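Local coordinates for Sam-dependent methyltransferases (PDB 4D7K), which catalyses the two S-adenosyl methionine-dependent methylations that turn 8-amino-8-demethyl-D-riboflavin into the antibiotic roseoflavin, and works as a homodimer, at the interface of chains A and B. Sequence-based numbering; all coordinates share one arbitrary frame. Chains: chain A/B, Sam-dependent methyltransferases.

Contact 1: the interface of chains A and B. Residues chain A 108, 117, 162, 294, 297-298, 301; chain B 18, 21-22, 25-26.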
# COMPACT_ATOMS: atom_id res chain seq x y z
N PHE A 108 9.58 0.83 -5.26
CA PHE A 108 8.78 1.74 -4.44
C PHE A 108 8.62 1.26 -3.00
O PHE A 108 7.95 1.90 -2.20
CB PHE A 108 7.40 1.95 -5.09
CG PHE A 108 7.47 2.66 -6.40
CD1 PHE A 108 7.55 4.04 -6.46
CD2 PHE A 108 7.51 1.94 -7.59
CE1 PHE A 108 7.64 4.70 -7.67
CE2 PHE A 108 7.61 2.59 -8.80
CZ PHE A 108 7.67 3.97 -8.84
N TYR A 117 8.48 8.64 0.64
CA TYR A 117 7.02 8.73 0.65
C TYR A 117 6.48 9.00 2.06
O TYR A 117 5.39 9.54 2.22
CB TYR A 117 6.40 7.45 0.06
CG TYR A 117 6.51 7.40 -1.45
CD1 TYR A 117 7.70 7.04 -2.07
CD2 TYR A 117 5.43 7.74 -2.25
CE1 TYR A 117 7.81 7.01 -3.44
CE2 TYR A 117 5.53 7.71 -3.63
CZ TYR A 117 6.72 7.35 -4.22
OH TYR A 117 6.83 7.32 -5.59
N PHE A 162 6.30 0.47 -16.78
CA PHE A 162 5.27 1.49 -16.94
C PHE A 162 5.07 1.84 -18.41
O PHE A 162 3.95 2.10 -18.85
CB PHE A 162 5.62 2.75 -16.15
CG PHE A 162 5.50 2.59 -14.66
CD1 PHE A 162 4.39 1.98 -14.10
CD2 PHE A 162 6.49 3.05 -13.81
CE1 PHE A 162 4.27 1.83 -12.73
CE2 PHE A 162 6.38 2.91 -12.44
CZ PHE A 162 5.27 2.30 -11.90
N LEU A 294 -6.65 8.94 -11.64
CA LEU A 294 -5.42 8.18 -11.46
C LEU A 294 -4.22 9.10 -11.60
O LEU A 294 -3.28 9.04 -10.81
CB LEU A 294 -5.34 7.03 -12.47
CG LEU A 294 -4.13 6.11 -12.32
CD1 LEU A 294 -4.12 5.48 -10.94
CD2 LEU A 294 -4.11 5.03 -13.40
N VAL A 297 -3.44 11.20 -8.64
CA VAL A 297 -2.75 10.38 -7.65
C VAL A 297 -1.27 10.16 -8.00
O VAL A 297 -0.41 10.25 -7.13
CB VAL A 297 -3.43 9.00 -7.49
CG1 VAL A 297 -2.60 8.10 -6.60
CG2 VAL A 297 -4.83 9.17 -6.92
N LEU A 298 -0.98 9.89 -9.27
CA LEU A 298 0.39 9.58 -9.68
C LEU A 298 1.32 10.79 -9.62
O LEU A 298 2.54 10.63 -9.68
CB LEU A 298 0.41 9.00 -11.10
CG LEU A 298 -0.23 7.63 -11.34
CD1 LEU A 298 0.07 7.17 -12.75
CD2 LEU A 298 0.24 6.59 -10.32
N ASP A 301 4.23 10.76 -7.04
CA ASP A 301 5.58 10.32 -7.40
C ASP A 301 6.49 11.49 -7.73
O ASP A 301 7.63 11.55 -7.27
CB ASP A 301 5.52 9.35 -8.59
CG ASP A 301 4.90 8.02 -8.23
OD1 ASP A 301 4.94 7.62 -7.05
OD2 ASP A 301 4.36 7.35 -9.15
N TYR B 18 -0.01 -3.80 -10.84
CA TYR B 18 -0.00 -2.37 -11.05
C TYR B 18 -0.92 -1.65 -10.06
O TYR B 18 -0.63 -0.54 -9.64
CB TYR B 18 -0.42 -2.01 -12.48
CG TYR B 18 -0.42 -0.51 -12.69
CD1 TYR B 18 0.77 0.17 -12.92
CD2 TYR B 18 -1.59 0.23 -12.62
CE1 TYR B 18 0.79 1.54 -13.09
CE2 TYR B 18 -1.58 1.60 -12.79
CZ TYR B 18 -0.38 2.25 -13.02
OH TYR B 18 -0.34 3.61 -13.20
N ASN B 21 0.67 -1.21 -6.64
CA ASN B 21 1.60 -0.09 -6.70
C ASN B 21 0.87 1.24 -6.51
O ASN B 21 1.34 2.12 -5.79
CB ASN B 21 2.35 -0.10 -8.03
CG ASN B 21 3.45 0.95 -8.09
OD1 ASN B 21 3.29 2.00 -8.73
ND2 ASN B 21 4.57 0.67 -7.45
N VAL B 22 -0.28 1.37 -7.15
CA VAL B 22 -1.09 2.58 -7.04
C VAL B 22 -1.66 2.75 -5.64
O VAL B 22 -1.63 3.84 -5.07
CB VAL B 22 -2.24 2.57 -8.07
CG1 VAL B 22 -3.27 3.67 -7.78
CG2 VAL B 22 -1.68 2.70 -9.47
N LYS B 25 0.59 4.20 -3.02
CA LYS B 25 0.64 5.66 -3.06
C LYS B 25 -0.57 6.30 -2.39
O LYS B 25 -0.44 7.28 -1.66
CB LYS B 25 0.75 6.14 -4.51
CG LYS B 25 1.87 5.49 -5.29
CD LYS B 25 1.86 5.95 -6.74
CE LYS B 25 2.74 5.07 -7.60
NZ LYS B 25 4.12 4.94 -7.04
N VAL B 26 -1.75 5.76 -2.65
CA VAL B 26 -2.97 6.26 -2.01
C VAL B 26 -2.84 6.16 -0.49
O VAL B 26 -3.26 7.06 0.24
CB VAL B 26 -4.23 5.49 -2.50
CG1 VAL B 26 -5.44 5.87 -1.66
CG2 VAL B 26 -4.50 5.78 -3.97
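B:Lys25 drives its ammonium group across the dimer interface into a pocket of chain A made by A:Asp301, A:Tyr117 and A:Phe108, and buries 89 Å² in doing so. Its aliphatic chain runs out extended as far as CE and bends at the last torsion (chi4 -53°), which brings NZ onto one oxygen of the carboxylate. The salt bridge and hydrogen bond from NZ to OD1 of A:Asp301 span 2.8 Å and use the syn lone pair of that oxygen; the contact with OD2 is weak. A:Tyr117 OH also donates to OD1, from 39° above the carboxylate plane, and probably helps to position the acid, although the modelled bond is suspiciously short. The same ammonium lies over a face of the A:Phe108 ring, 3.9 Å from its centroid, a cation-pi contact that would help to offset its burial. From that face the amide ND2 of B:Asn21 comes to the rim at CD2 of A:Phe108, 3.2 Å away, with the two planes 70° apart, while the amide OD1 stands 3.8 Å from CZ of A:Phe162.

Toward the N-terminal end of helix 13-35 of chain B, A:Phe162 and B:Tyr18 cross at about a right angle and meet rim to rim, CE1 to CE1 at 3.5 Å. The B:Tyr18 hydroxyl points at methyl groups of A:Leu298 and A:Leu294. B:Val22 CG1 packs normally on A:Leu294 CD1 at 3.7 Å. Packing is looser where A:Val297 CG1 approaches B:Val26 CG2 at 4.0 Å; B:Val26 hides just 14 Å².

The site sets one side of the N-terminal helix 13-35 of chain B against helix 293-305 of chain A, with helices 149-165 and 111-118 and the loop residue A:Phe108 at its flanks.

Contact 2: the interface of chains A and B. Residues chain A 24, 28, 108, 114, 117-118; chain B 24, 28, 114.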
# COMPACT_ATOMS: atom_id res chain seq x y z
N LEU A 24 -1.71 -2.62 1.64
CA LEU A 24 -0.42 -2.12 2.09
C LEU A 24 0.44 -3.28 2.59
O LEU A 24 1.60 -3.41 2.20
CB LEU A 24 -0.62 -1.07 3.19
CG LEU A 24 0.61 -0.46 3.85
CD1 LEU A 24 1.59 0.05 2.81
CD2 LEU A 24 0.18 0.67 4.76
N PHE A 28 4.09 -5.15 0.94
CA PHE A 28 5.29 -5.52 1.67
C PHE A 28 5.62 -6.99 1.48
O PHE A 28 6.79 -7.36 1.40
CB PHE A 28 5.15 -5.20 3.16
CG PHE A 28 5.38 -3.75 3.49
CD1 PHE A 28 6.64 -3.20 3.39
CD2 PHE A 28 4.33 -2.95 3.90
CE1 PHE A 28 6.86 -1.87 3.69
CE2 PHE A 28 4.54 -1.61 4.22
CZ PHE A 28 5.80 -1.07 4.11
N PHE A 108 9.58 0.83 -5.26
CA PHE A 108 8.78 1.74 -4.44
C PHE A 108 8.62 1.26 -3.00
O PHE A 108 7.95 1.90 -2.20
CB PHE A 108 7.40 1.95 -5.09
CG PHE A 108 7.47 2.66 -6.40
CD1 PHE A 108 7.55 4.04 -6.46
CD2 PHE A 108 7.51 1.94 -7.59
CE1 PHE A 108 7.64 4.70 -7.67
CE2 PHE A 108 7.61 2.59 -8.80
CZ PHE A 108 7.67 3.97 -8.84
N LEU A 114 10.90 4.22 0.30
CA LEU A 114 9.76 4.20 1.19
C LEU A 114 9.83 5.34 2.20
O LEU A 114 8.82 5.95 2.54
CB LEU A 114 9.68 2.86 1.91
CG LEU A 114 8.33 2.39 2.44
CD1 LEU A 114 7.37 2.10 1.28
CD2 LEU A 114 8.52 1.17 3.30
N TYR A 117 8.48 8.64 0.64
CA TYR A 117 7.02 8.73 0.65
C TYR A 117 6.48 9.00 2.06
O TYR A 117 5.39 9.54 2.22
CB TYR A 117 6.40 7.45 0.06
CG TYR A 117 6.51 7.40 -1.45
CD1 TYR A 117 7.70 7.04 -2.07
CD2 TYR A 117 5.43 7.74 -2.25
CE1 TYR A 117 7.81 7.01 -3.44
CE2 TYR A 117 5.53 7.71 -3.63
CZ TYR A 117 6.72 7.35 -4.22
OH TYR A 117 6.83 7.32 -5.59
N GLY A 118 7.26 8.63 3.07
CA GLY A 118 6.90 8.93 4.45
C GLY A 118 7.08 10.40 4.78
O GLY A 118 6.30 10.97 5.55
N LEU B 24 -0.53 1.62 -2.86
CA LEU B 24 0.57 1.99 -1.98
C LEU B 24 0.71 3.52 -1.88
O LEU B 24 0.89 4.07 -0.80
CB LEU B 24 1.88 1.36 -2.48
CG LEU B 24 3.16 1.64 -1.71
CD1 LEU B 24 2.97 1.31 -0.25
CD2 LEU B 24 4.33 0.85 -2.30
N PHE B 28 -0.13 6.39 1.31
CA PHE B 28 0.69 7.52 1.77
C PHE B 28 -0.08 8.83 1.71
O PHE B 28 0.07 9.69 2.58
CB PHE B 28 1.96 7.64 0.93
CG PHE B 28 3.01 6.64 1.30
CD1 PHE B 28 3.71 6.77 2.50
CD2 PHE B 28 3.30 5.58 0.47
CE1 PHE B 28 4.68 5.85 2.85
CE2 PHE B 28 4.27 4.65 0.81
CZ PHE B 28 4.96 4.78 2.00
N LEU B 114 6.56 1.74 9.59
CA LEU B 114 6.79 1.40 8.19
C LEU B 114 8.19 0.83 7.98
O LEU B 114 8.41 0.02 7.08
CB LEU B 114 6.59 2.64 7.32
CG LEU B 114 6.05 2.46 5.90
CD1 LEU B 114 4.65 1.89 5.92
CD2 LEU B 114 6.07 3.80 5.21
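B:Phe28 lies with one ring face against A:Tyr117 in the dimerisation region of this cation-independent O-methyltransferase, a class I-like SAM-dependent enzyme whose N-terminal helices pair the two subunits. The CB methylene of A:Tyr117 sits over the centre of the ring, 3.4 Å from the centroid, in a CH-pi contact. At the rim of the same ring, CD1 of B:Phe28 comes to 3.3 Å from the backbone carbonyl O of A:Tyr117. A:Leu114 closes on another part of that rim, its CD1 in the ring plane and 3.7 Å from CZ. Covered on a face and at its edge, B:Phe28 loses 69 Å² to the partner.

The two-fold relation repeats part of this arrangement on the opposite side, where CD1 of B:Leu114 meets CZ of A:Phe28, again at 3.7 Å and with the side chains crossing at about a right angle. Between the two phenylalanines the leucines at position 114 pack on each other, CD2 of A:Leu114 lying 3.8 Å from CG of B:Leu114. A second like-with-like pair is formed by A:Leu24 and B:Leu24, whose CD1 methyls touch at 3.6 Å. CG is anti to the backbone N in both (chi1 178° in A and 179° in B), and the side chains cross at about a right angle with the CD1 methyls in contact. The other methyl of B:Leu24, CD2, lies 3.8 Å from the backbone O of A:Phe108. No hydrogen bond or salt bridge joins the chains in this patch, and its contacts are essentially apolar.

Behind these side chains stand two helices from each subunit. Residues 24 and 28 are one turn apart on helix 13-35, which gives them a common face, while Leu114 comes from helix 111-118. In chain A the latter helix also supplies A:Tyr117 and, at its end, A:Gly118, whose backbone N borders the B:Phe28 ring.

Contacts 1 and 2 are neighbouring parts of one two-fold interface, their C-alpha centres about 10 Å apart. A:Phe108 and A:Tyr117 belong to both: their side chains help form the polar end of contact 1, while the phenylalanine's carbonyl and the tyrosine's CB and backbone serve contact 2. Helix 13-35 of chain B and helix 111-118 of chain A take part in both, linking the charged flank of contact 1 to the apolar pairing of contact 2. Because contact 1 reaches helix 293-305, between strand 280-285 and the later strands of the methyltransferase region, dimerisation may help to fix how that region stands against the N-terminal helices.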